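Local coordinates for internalin C2 (Listeria monocytogenes serotype 4b str. F2365, PDB 4FHO), which is a leucine-rich-repeat protein of the internalin family, probably involved in adhesion to or invasion of host cells, at residues L142-I147 with I164-V169; R185-K190 with E205-D210; S192-L197 with V216-N221; L200-E205 with L222-I227. One frame throughout, in Å; residues are numbered along the deposited sequence.

Overall arrangement
All four contacts join equivalent parts of neighbouring leucine-rich-repeat coils: interactions 1 and 2 where the chain leaves the parallel sheet, interaction 4 where it enters it, interaction 3 on the return side. Interaction 1 pairs the loops leaving strands 139-141 and 161-163; interaction 2 does the same for the next two strands, 183-185 and 205-207, its centre about 10 Å away, and asparagine bonds run directly from one to the other. Interactions 2, 3 and 4 interleave along the chain: 185-190, 192-197 and 200-205 meet 205-210, 216-221 and 222-227. Glu205 belongs to both interactions 2 and 4. Interaction 3 lies about 13 Å from interaction 2 and about 11 Å from interaction 4, centre to centre, so these three join the last coils at several points around their circumference.

Interaction 1. Residues L142-I147 with I164-V169; sequences LDLNQI and IGNNQV
The backbones of 142-147 and 164-169 run alongside each other as successive irregular loops just beyond their strands, with Leu144 N donating to Gly165 O (3.0 Å, in the carbonyl plane) and Gln168 N to Ile147 O (2.8 Å). Between these two bonds the amide of Asn167 reaches across. Its CG stands anti to the carbonyl carbon, beside the backbone N (chi1 -82°), which brings both ends of the amide to the neighbouring loop. ND2 gives a nearly straight bond to Leu142 O (2.8 Å), in the plane of the amide but from above the carbonyl plane, and a second one back to Ile164 O within its own loop. OD1 accepts from Ile147 N at 3.0 Å. Leu142 O is in turn gripped twice, since Asn145 ND2 also donates to it; Asn145 itself reaches back in the same manner to Leu120 O of the preceding coil. At the strand side of the loop, Asp143 OD1 takes a weak bond from Gly165 N at 2.8 Å, while OD2 binds Ser163 OG. The carbon contacts are lighter: Leu144 CD2 lies beside Asn166 CB at 3.6 Å, the two side chains pointing the same way, and Leu142 CB meets Ile164 CG2 at 4.1 Å. Asn167 and Asn145 thus form part of the asparagine column characteristic of leucine-rich repeats, continued by Asn189. Each buried amide is fixed in rotation by bonds at both ends, and it satisfies loop carbonyls and N-H groups that the strand pattern no longer pairs.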
# COMPACT_ATOMS: atom_id res chain seq x y z
N LEU A 142 -4.63 -5.13 1.72
CA LEU A 142 -4.43 -6.17 0.71
C LEU A 142 -5.74 -6.77 0.17
O LEU A 142 -5.72 -7.81 -0.46
CB LEU A 142 -3.55 -7.26 1.33
CG LEU A 142 -2.10 -6.87 1.63
CD1 LEU A 142 -1.35 -8.03 2.30
CD2 LEU A 142 -1.33 -6.41 0.40
N ASP A 143 -6.85 -6.05 0.35
CA ASP A 143 -8.20 -6.57 0.05
C ASP A 143 -8.44 -6.75 -1.43
O ASP A 143 -7.88 -6.02 -2.22
CB ASP A 143 -9.29 -5.61 0.56
CG ASP A 143 -9.13 -5.31 2.01
OD1 ASP A 143 -9.61 -6.09 2.85
OD2 ASP A 143 -8.44 -4.32 2.32
N LEU A 144 -9.29 -7.72 -1.78
CA LEU A 144 -9.80 -7.89 -3.16
C LEU A 144 -8.67 -8.27 -4.16
O LEU A 144 -8.57 -7.73 -5.25
CB LEU A 144 -10.60 -6.66 -3.60
CG LEU A 144 -11.83 -6.30 -2.73
CD1 LEU A 144 -12.21 -4.82 -2.82
CD2 LEU A 144 -12.96 -7.18 -3.20
N ASN A 145 -7.81 -9.18 -3.73
CA ASN A 145 -6.76 -9.77 -4.53
C ASN A 145 -6.96 -11.29 -4.54
O ASN A 145 -8.07 -11.77 -4.30
CB ASN A 145 -5.42 -9.27 -3.97
CG ASN A 145 -5.17 -7.80 -4.28
OD1 ASN A 145 -5.15 -7.43 -5.43
ND2 ASN A 145 -5.02 -6.98 -3.26
N GLN A 146 -5.92 -12.06 -4.86
CA GLN A 146 -5.99 -13.53 -4.80
C GLN A 146 -4.79 -14.06 -4.02
O GLN A 146 -4.11 -14.97 -4.46
CB GLN A 146 -6.08 -14.12 -6.22
CG GLN A 146 -7.32 -13.63 -6.97
CD GLN A 146 -7.45 -14.17 -8.38
OE1 GLN A 146 -6.91 -15.22 -8.73
NE2 GLN A 146 -8.20 -13.44 -9.21
N ILE A 147 -4.57 -13.47 -2.85
CA ILE A 147 -3.45 -13.78 -1.98
C ILE A 147 -3.82 -15.00 -1.13
O ILE A 147 -4.92 -15.07 -0.57
CB ILE A 147 -3.09 -12.59 -1.06
CG1 ILE A 147 -2.60 -11.39 -1.90
CG2 ILE A 147 -2.01 -13.00 -0.03
CD1 ILE A 147 -2.72 -10.05 -1.19
N ILE A 164 -7.15 -7.77 4.86
CA ILE A 164 -6.90 -8.89 3.93
C ILE A 164 -8.19 -9.55 3.43
O ILE A 164 -8.16 -10.69 2.95
CB ILE A 164 -5.96 -9.95 4.56
CG1 ILE A 164 -6.52 -10.47 5.89
CG2 ILE A 164 -4.56 -9.38 4.75
CD1 ILE A 164 -5.85 -11.75 6.37
N GLY A 165 -9.31 -8.83 3.48
CA GLY A 165 -10.61 -9.35 3.05
C GLY A 165 -10.68 -9.68 1.57
O GLY A 165 -9.93 -9.13 0.79
N ASN A 166 -11.53 -10.64 1.20
CA ASN A 166 -11.68 -11.10 -0.20
C ASN A 166 -10.34 -11.56 -0.80
O ASN A 166 -9.86 -10.99 -1.78
CB ASN A 166 -12.35 -10.02 -1.06
CG ASN A 166 -13.74 -9.66 -0.56
OD1 ASN A 166 -14.70 -10.34 -0.86
ND2 ASN A 166 -13.83 -8.59 0.21
N ASN A 167 -9.71 -12.51 -0.13
CA ASN A 167 -8.52 -13.19 -0.64
C ASN A 167 -8.77 -14.71 -0.50
O ASN A 167 -9.93 -15.12 -0.40
CB ASN A 167 -7.29 -12.64 0.10
CG ASN A 167 -6.78 -11.35 -0.49
OD1 ASN A 167 -6.25 -11.35 -1.58
ND2 ASN A 167 -6.95 -10.23 0.23
N GLN A 168 -7.72 -15.53 -0.47
CA GLN A 168 -7.82 -16.98 -0.31
C GLN A 168 -6.94 -17.44 0.86
O GLN A 168 -6.37 -18.52 0.82
CB GLN A 168 -7.42 -17.66 -1.62
CG GLN A 168 -8.23 -17.27 -2.85
CD GLN A 168 -8.94 -18.45 -3.50
OE1 GLN A 168 -9.97 -18.91 -3.01
NE2 GLN A 168 -8.38 -18.94 -4.61
N VAL A 169 -6.83 -16.61 1.91
CA VAL A 169 -5.96 -16.86 3.04
C VAL A 169 -6.55 -18.00 3.87
O VAL A 169 -7.73 -17.97 4.17
CB VAL A 169 -5.80 -15.60 3.92
CG1 VAL A 169 -5.06 -15.90 5.22
CG2 VAL A 169 -5.08 -14.50 3.17

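Interaction 2. Residues R185-K190 with E205-D210; sequences RADDNK and EVHLKD. With SO4 (sulfate ion), chain C.
Charge pairing dominates one end of the contact between 185-190 and 205-210. The extended Arg185 side chain crosses Glu205 obliquely and grips the single oxygen OE2 side-on, with NE at 2.8 Å and NH2 at 2.9 Å. Guanidinium and carboxylate are nearly coplanar, 16° apart, and OE2 turns its syn lone pair to NH2. The NH1-NH2 end of the guanidinium holds a sulfate ion, probably from the crystallisation liquor: NH1 binds its O2 at 2.8 Å and NH2 its O4. Arg185 also runs beside His207, the two flat groups almost parallel; the cation would tend to oppose protonation of the imidazole and the Asp187 carboxylate to support it, so the charge of His207 stays open. A water in the ring plane links His207 ND1 to Asp187 OD2. Among bonds involving the backbone, Ala186 N donates to His207 O (2.7 Å) and Asp188 N to Lys209 O (2.9 Å). Between them Asp187 OD1 accepts from Lys209 N at 2.7 Å, met from above the carboxylate plane. Packing is modest: Lys209 lays CB, CG and CD along the Asp187 carboxylate, and Ala186 CB touches Leu208 CD2 at 3.9 Å. Arg185 and His207 are paired in a parallel bridge, their side chains side by side on one face of the sheet, and the loops beyond it stay stacked, an arrangement typical of consecutive coils in a leucine-rich-repeat solenoid.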
# COMPACT_ATOMS: atom_id res chain seq x y z
N ARG A 185 -9.06 -7.04 9.48
CA ARG A 185 -10.23 -7.23 8.64
C ARG A 185 -9.92 -8.34 7.65
O ARG A 185 -9.02 -8.20 6.82
CB ARG A 185 -10.58 -5.94 7.93
CG ARG A 185 -11.18 -4.92 8.87
CD ARG A 185 -11.57 -3.70 8.09
NE ARG A 185 -12.29 -2.74 8.92
CZ ARG A 185 -12.88 -1.64 8.46
NH1 ARG A 185 -12.83 -1.30 7.16
NH2 ARG A 185 -13.50 -0.85 9.32
N ALA A 186 -10.65 -9.45 7.77
CA ALA A 186 -10.38 -10.67 7.00
C ALA A 186 -11.65 -11.38 6.52
O ALA A 186 -11.64 -12.60 6.37
CB ALA A 186 -9.51 -11.61 7.83
N ASP A 187 -12.70 -10.60 6.20
CA ASP A 187 -13.96 -11.17 5.67
C ASP A 187 -13.69 -11.87 4.32
O ASP A 187 -12.96 -11.33 3.50
CB ASP A 187 -15.04 -10.10 5.44
CG ASP A 187 -15.62 -9.52 6.74
OD1 ASP A 187 -15.38 -10.09 7.83
OD2 ASP A 187 -16.35 -8.50 6.68
N ASP A 188 -14.28 -13.05 4.12
CA ASP A 188 -14.28 -13.76 2.82
C ASP A 188 -12.86 -14.25 2.48
O ASP A 188 -12.17 -13.72 1.62
CB ASP A 188 -14.96 -12.92 1.71
CG ASP A 188 -15.27 -13.72 0.43
OD1 ASP A 188 -14.89 -14.91 0.30
OD2 ASP A 188 -15.86 -13.13 -0.49
N ASN A 189 -12.45 -15.26 3.23
CA ASN A 189 -11.18 -15.95 3.10
C ASN A 189 -11.43 -17.45 3.35
O ASN A 189 -12.58 -17.90 3.27
CB ASN A 189 -10.17 -15.30 4.05
CG ASN A 189 -9.46 -14.11 3.43
OD1 ASN A 189 -8.72 -14.26 2.45
ND2 ASN A 189 -9.66 -12.94 4.02
N LYS A 190 -10.39 -18.23 3.63
CA LYS A 190 -10.53 -19.65 3.94
C LYS A 190 -9.98 -19.94 5.34
O LYS A 190 -9.32 -20.94 5.55
CB LYS A 190 -9.81 -20.48 2.86
CG LYS A 190 -10.34 -20.29 1.44
CD LYS A 190 -11.61 -21.11 1.20
CE LYS A 190 -12.39 -20.62 -0.01
NZ LYS A 190 -11.55 -20.50 -1.24
N GLU A 205 -10.90 -4.54 16.74
CA GLU A 205 -11.88 -4.86 15.69
C GLU A 205 -11.34 -6.04 14.89
O GLU A 205 -10.25 -5.94 14.32
CB GLU A 205 -12.08 -3.63 14.80
CG GLU A 205 -12.90 -3.83 13.53
CD GLU A 205 -13.18 -2.51 12.81
OE1 GLU A 205 -13.89 -1.67 13.38
OE2 GLU A 205 -12.70 -2.32 11.67
N VAL A 206 -12.08 -7.15 14.88
CA VAL A 206 -11.74 -8.34 14.13
C VAL A 206 -12.91 -8.69 13.22
O VAL A 206 -13.98 -8.99 13.70
CB VAL A 206 -11.38 -9.51 15.04
CG1 VAL A 206 -10.84 -10.69 14.23
CG2 VAL A 206 -10.32 -9.09 16.04
N HIS A 207 -12.73 -8.60 11.91
CA HIS A 207 -13.79 -8.93 10.95
C HIS A 207 -13.45 -10.25 10.32
O HIS A 207 -12.46 -10.37 9.58
CB HIS A 207 -13.97 -7.82 9.91
CG HIS A 207 -14.68 -6.58 10.41
ND1 HIS A 207 -15.06 -5.59 9.57
CD2 HIS A 207 -15.08 -6.19 11.67
CE1 HIS A 207 -15.66 -4.62 10.28
NE2 HIS A 207 -15.69 -4.99 11.56
N LEU A 208 -14.26 -11.28 10.60
CA LEU A 208 -14.04 -12.65 10.11
C LEU A 208 -15.29 -13.28 9.48
O LEU A 208 -15.45 -14.48 9.52
CB LEU A 208 -13.50 -13.52 11.27
CG LEU A 208 -12.09 -13.20 11.79
CD1 LEU A 208 -11.87 -13.89 13.14
CD2 LEU A 208 -10.99 -13.60 10.84
N LYS A 209 -16.13 -12.46 8.82
CA LYS A 209 -17.34 -12.97 8.13
C LYS A 209 -16.96 -13.87 6.96
O LYS A 209 -15.90 -13.72 6.42
CB LYS A 209 -18.22 -11.82 7.60
CG LYS A 209 -18.75 -10.89 8.68
CD LYS A 209 -19.51 -9.69 8.13
CE LYS A 209 -20.79 -10.08 7.45
NZ LYS A 209 -21.78 -8.97 7.46
N ASP A 210 -17.84 -14.82 6.60
CA ASP A 210 -17.64 -15.74 5.45
C ASP A 210 -16.28 -16.44 5.47
O ASP A 210 -15.55 -16.49 4.48
CB ASP A 210 -17.90 -15.01 4.12
CG ASP A 210 -19.38 -14.71 3.90
OD1 ASP A 210 -20.09 -15.58 3.36
OD2 ASP A 210 -19.83 -13.60 4.27
S SO4 C . -14.27 1.89 6.51
O1 SO4 C . -15.76 1.87 6.51
O2 SO4 C . -13.77 0.87 5.57
O3 SO4 C . -13.77 3.23 6.09
O4 SO4 C . -13.79 1.60 7.88
O HOH W 1 -15.01 -5.90 6.61

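Interaction 3. Residues S192-L197 with V216-N221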
# COMPACT_ATOMS: atom_id res chain seq x y z
N SER A 192 -10.04 -21.13 9.11
CA SER A 192 -10.74 -22.02 10.08
C SER A 192 -10.18 -22.02 11.50
O SER A 192 -10.94 -22.27 12.43
CB SER A 192 -10.78 -23.46 9.55
OG SER A 192 -9.49 -23.91 9.20
N ASP A 193 -8.89 -21.78 11.66
CA ASP A 193 -8.22 -21.75 12.96
C ASP A 193 -7.89 -20.28 13.18
O ASP A 193 -7.23 -19.69 12.35
CB ASP A 193 -6.93 -22.60 12.88
CG ASP A 193 -6.27 -22.83 14.23
OD1 ASP A 193 -6.55 -22.12 15.21
OD2 ASP A 193 -5.44 -23.76 14.31
N ILE A 194 -8.36 -19.70 14.29
CA ILE A 194 -7.96 -18.34 14.71
C ILE A 194 -7.11 -18.33 16.00
O ILE A 194 -6.95 -17.28 16.62
CB ILE A 194 -9.17 -17.36 14.81
CG1 ILE A 194 -10.22 -17.82 15.83
CG2 ILE A 194 -9.83 -17.21 13.44
CD1 ILE A 194 -11.16 -16.70 16.23
N SER A 195 -6.50 -19.48 16.34
CA SER A 195 -5.56 -19.59 17.48
C SER A 195 -4.47 -18.53 17.52
O SER A 195 -4.21 -17.99 18.59
CB SER A 195 -4.94 -20.99 17.56
OG SER A 195 -5.93 -21.96 17.82
N PRO A 196 -3.87 -18.18 16.35
CA PRO A 196 -2.88 -17.08 16.32
C PRO A 196 -3.29 -15.74 16.92
O PRO A 196 -2.43 -15.02 17.42
CB PRO A 196 -2.60 -16.92 14.82
CG PRO A 196 -2.72 -18.29 14.30
CD PRO A 196 -3.86 -18.91 15.07
N LEU A 197 -4.59 -15.43 16.89
CA LEU A 197 -5.11 -14.14 17.37
C LEU A 197 -5.03 -13.99 18.89
O LEU A 197 -5.04 -12.86 19.38
CB LEU A 197 -6.54 -13.89 16.84
CG LEU A 197 -6.79 -13.99 15.31
CD1 LEU A 197 -8.18 -13.47 14.96
CD2 LEU A 197 -5.74 -13.28 14.46
N VAL A 216 -14.06 -20.15 18.75
CA VAL A 216 -13.67 -18.75 19.08
C VAL A 216 -13.03 -18.57 20.47
O VAL A 216 -12.85 -17.44 20.92
CB VAL A 216 -14.85 -17.75 18.84
CG1 VAL A 216 -15.18 -17.71 17.35
CG2 VAL A 216 -16.07 -18.09 19.68
N SER A 217 -12.60 -19.68 21.09
CA SER A 217 -11.80 -19.66 22.34
C SER A 217 -10.57 -18.73 22.34
O SER A 217 -10.33 -18.06 23.35
CB SER A 217 -11.34 -21.09 22.73
OG SER A 217 -12.44 -21.96 22.88
N PRO A 218 -9.80 -18.67 21.23
CA PRO A 218 -8.63 -17.76 21.21
C PRO A 218 -8.94 -16.26 21.39
O PRO A 218 -8.05 -15.51 21.78
CB PRO A 218 -8.00 -18.04 19.84
CG PRO A 218 -8.47 -19.41 19.49
CD PRO A 218 -9.87 -19.45 19.98
N LEU A 219 -10.20 -15.87 21.16
CA LEU A 219 -10.69 -14.52 21.46
C LEU A 219 -11.11 -14.27 22.90
O LEU A 219 -11.18 -13.10 23.30
CB LEU A 219 -11.85 -14.14 20.52
CG LEU A 219 -11.60 -14.31 19.01
CD1 LEU A 219 -12.83 -13.91 18.22
CD2 LEU A 219 -10.39 -13.51 18.56
N ALA A 220 -11.37 -15.34 23.67
CA ALA A 220 -11.94 -15.25 25.04
C ALA A 220 -11.16 -14.35 26.00
O ALA A 220 -11.78 -13.65 26.81
CB ALA A 220 -12.08 -16.65 25.67
N ASN A 221 -9.83 -14.37 25.90
CA ASN A 221 -8.95 -13.56 26.77
C ASN A 221 -8.52 -12.17 26.25
O ASN A 221 -7.99 -11.37 27.03
CB ASN A 221 -7.73 -14.39 27.20
CG ASN A 221 -8.06 -15.32 28.34
OD1 ASN A 221 -8.33 -14.86 29.45
ND2 ASN A 221 -8.11 -16.61 28.07
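The nearest thing to a flat group is the puckered pyrrolidine ring of Pro218, whose CB-CG edge presses against the backbone of Ile194 and Ser195, with CG 3.5 Å from Ser195 CA and CB equally close to Ile194 O. Ser195 OG approaches the same CG at a looser 4.0 Å. The ring of Pro196, the corresponding proline of segment 192-197, is directed away from this contact and touches Thr173. Beside the proline contact, Ile194 sends its CD1 over the Leu219 side chain, which it crosses at about a right angle, reaching CG at 3.7 Å and lying almost as near to CD1. The Ile194 CG1 branch occupies the crowded position between backbone N and carbonyl carbon (chi1 61°), and the extended chi2 carries CD1 onward to Leu219. Val216 CG1 adds a marginal contact with the same methyl, at 4.3 Å. These segments belong to the return side of consecutive leucine-rich-repeat coils, where a Ser-Pro-Leu sequence turns the chain into a short helical piece: residues 195-197 are 3-10, and 217-221 have helical backbone angles. Just ahead of the first, Asp193 forms an Asx turn, OD1 accepting from Ser195 N at 2.9 Å, above the carboxylate plane, and from Ser195 OG at 2.7 Å through its syn lone pair. No hydrogen bond spans the two segments. Leu197 CD1 meets Leu219 CD2 at 4.2 Å and also touches Val206 of strand 205-207, while Ile194 packs further against Leu208 and Ile213.

Interaction 4. Residues L200-E205 with L222-I227; sequences LPNLIE and LSNLFI
Ile204 O accepts two backbone bonds from the neighbouring coil: Phe226 N at 2.7 Å, in the carbonyl plane and on a lone pair, and Ile227 N at 3.2 Å, nearly along the C=O axis. The second leads into the parallel bridge of Glu205 with Ile227, the start of the outermost strand pair. At the other end, Asn224 ND2 reaches Pro201 O at 3.0 Å; its CG lies beside the backbone N (chi1 -58°), and the acceptor is close to the amide plane. Pro201 lies within a type I turn from Leu200 to Leu203, so this amide ties the next coil to the turn. Asn202, at the equivalent position, does likewise to Ser179 O one coil back. Further inward, Leu222 and Leu203 lie side by side with their CD1 methyls 4.0 Å apart, while Leu222 CD2 packs against Leu200 O. Leu225, with CG anti to the backbone N (chi1 -150°), brings CD1 to within 4.1 Å of Leu203 CB. On the outer side, Ile204 CG2 touches Phe226 CB at 3.9 Å as the two side chains cross obliquely, and Glu205 CG runs beside Ile227 CG2. The buried Asn224 N has no partner in the model. One carbonyl that accepts two hydrogen bonds and one side-chain amide therefore carry the polar pairing, and the leucines between them join the coils by apolar packing.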
# COMPACT_ATOMS: atom_id res chain seq x y z
N LEU A 200 -2.38 -11.59 20.13
CA LEU A 200 -2.55 -10.20 19.67
C LEU A 200 -3.43 -9.45 20.68
O LEU A 200 -4.65 -9.33 20.48
CB LEU A 200 -3.16 -10.19 18.25
CG LEU A 200 -2.39 -10.97 17.18
CD1 LEU A 200 -3.09 -10.89 15.84
CD2 LEU A 200 -0.95 -10.50 17.06
N PRO A 201 -2.82 -8.97 21.80
CA PRO A 201 -3.63 -8.41 22.90
C PRO A 201 -4.33 -7.06 22.65
O PRO A 201 -5.30 -6.73 23.36
CB PRO A 201 -2.61 -8.29 24.04
CG PRO A 201 -1.31 -8.10 23.36
CD PRO A 201 -1.39 -9.00 22.16
N ASN A 202 -3.87 -6.29 21.67
CA ASN A 202 -4.41 -4.95 21.41
C ASN A 202 -5.56 -4.92 20.39
O ASN A 202 -6.03 -3.83 20.08
CB ASN A 202 -3.27 -4.00 21.03
CG ASN A 202 -2.22 -3.90 22.13
OD1 ASN A 202 -2.48 -3.35 23.19
ND2 ASN A 202 -1.03 -4.46 21.88
N LEU A 203 -6.02 -6.09 19.91
CA LEU A 203 -7.10 -6.17 18.92
C LEU A 203 -8.39 -5.54 19.45
O LEU A 203 -8.87 -5.91 20.54
CB LEU A 203 -7.38 -7.62 18.46
CG LEU A 203 -6.46 -8.27 17.44
CD1 LEU A 203 -6.81 -9.74 17.33
CD2 LEU A 203 -6.58 -7.58 16.09
N ILE A 204 -8.87 -4.55 18.70
CA ILE A 204 -10.12 -3.86 18.95
C ILE A 204 -11.23 -4.38 18.02
O ILE A 204 -12.35 -4.63 18.47
CB ILE A 204 -9.97 -2.32 18.79
CG1 ILE A 204 -8.83 -1.78 19.67
CG2 ILE A 204 -11.27 -1.61 19.13
CD1 ILE A 204 -8.63 -0.28 19.56
N GLU A 205 -10.90 -4.54 16.74
CA GLU A 205 -11.88 -4.86 15.69
C GLU A 205 -11.34 -6.04 14.89
O GLU A 205 -10.25 -5.94 14.32
CB GLU A 205 -12.08 -3.63 14.80
CG GLU A 205 -12.90 -3.83 13.53
CD GLU A 205 -13.18 -2.51 12.81
OE1 GLU A 205 -13.89 -1.67 13.38
OE2 GLU A 205 -12.70 -2.32 11.67
N LEU A 222 -8.83 -11.86 25.00
CA LEU A 222 -8.55 -10.54 24.42
C LEU A 222 -9.49 -9.52 25.04
O LEU A 222 -10.70 -9.58 24.83
CB LEU A 222 -8.71 -10.57 22.91
CG LEU A 222 -7.80 -11.54 22.14
CD1 LEU A 222 -8.12 -11.42 20.66
CD2 LEU A 222 -6.32 -11.28 22.40
N SER A 223 -8.92 -8.60 25.82
CA SER A 223 -9.69 -7.70 26.69
C SER A 223 -9.97 -6.31 26.12
O SER A 223 -10.74 -5.58 26.72
CB SER A 223 -9.01 -7.56 28.06
OG SER A 223 -7.74 -6.94 27.96
N ASN A 224 -9.37 -5.95 24.98
CA ASN A 224 -9.64 -4.66 24.30
C ASN A 224 -10.62 -4.76 23.11
O ASN A 224 -10.83 -3.79 22.40
CB ASN A 224 -8.33 -4.01 23.85
CG ASN A 224 -7.37 -3.77 25.01
OD1 ASN A 224 -7.68 -3.03 25.94
ND2 ASN A 224 -6.20 -4.40 24.95
N LEU A 225 -11.29 -5.91 22.98
CA LEU A 225 -12.04 -6.27 21.79
C LEU A 225 -13.39 -5.54 21.84
O LEU A 225 -14.14 -5.71 22.80
CB LEU A 225 -12.22 -7.80 21.76
CG LEU A 225 -12.35 -8.67 20.51
CD1 LEU A 225 -11.30 -8.33 19.47
CD2 LEU A 225 -12.25 -10.13 20.94
N PHE A 226 -13.66 -4.68 20.85
CA PHE A 226 -14.98 -4.05 20.69
C PHE A 226 -15.92 -4.92 19.85
O PHE A 226 -17.09 -4.99 20.19
CB PHE A 226 -14.90 -2.64 20.10
CG PHE A 226 -16.25 -1.98 19.94
CD1 PHE A 226 -16.93 -1.47 21.05
CD2 PHE A 226 -16.88 -1.94 18.68
CE1 PHE A 226 -18.19 -0.89 20.92
CE2 PHE A 226 -18.15 -1.36 18.55
CZ PHE A 226 -18.80 -0.84 19.67
N ILE A 227 -15.43 -5.54 18.78
CA ILE A 227 -16.27 -6.36 17.89
C ILE A 227 -15.49 -7.45 17.15
O ILE A 227 -14.38 -7.22 16.67
CB ILE A 227 -17.09 -5.48 16.90
CG1 ILE A 227 -18.22 -6.29 16.24
CG2 ILE A 227 -16.20 -4.78 15.88
CD1 ILE A 227 -19.10 -5.46 15.32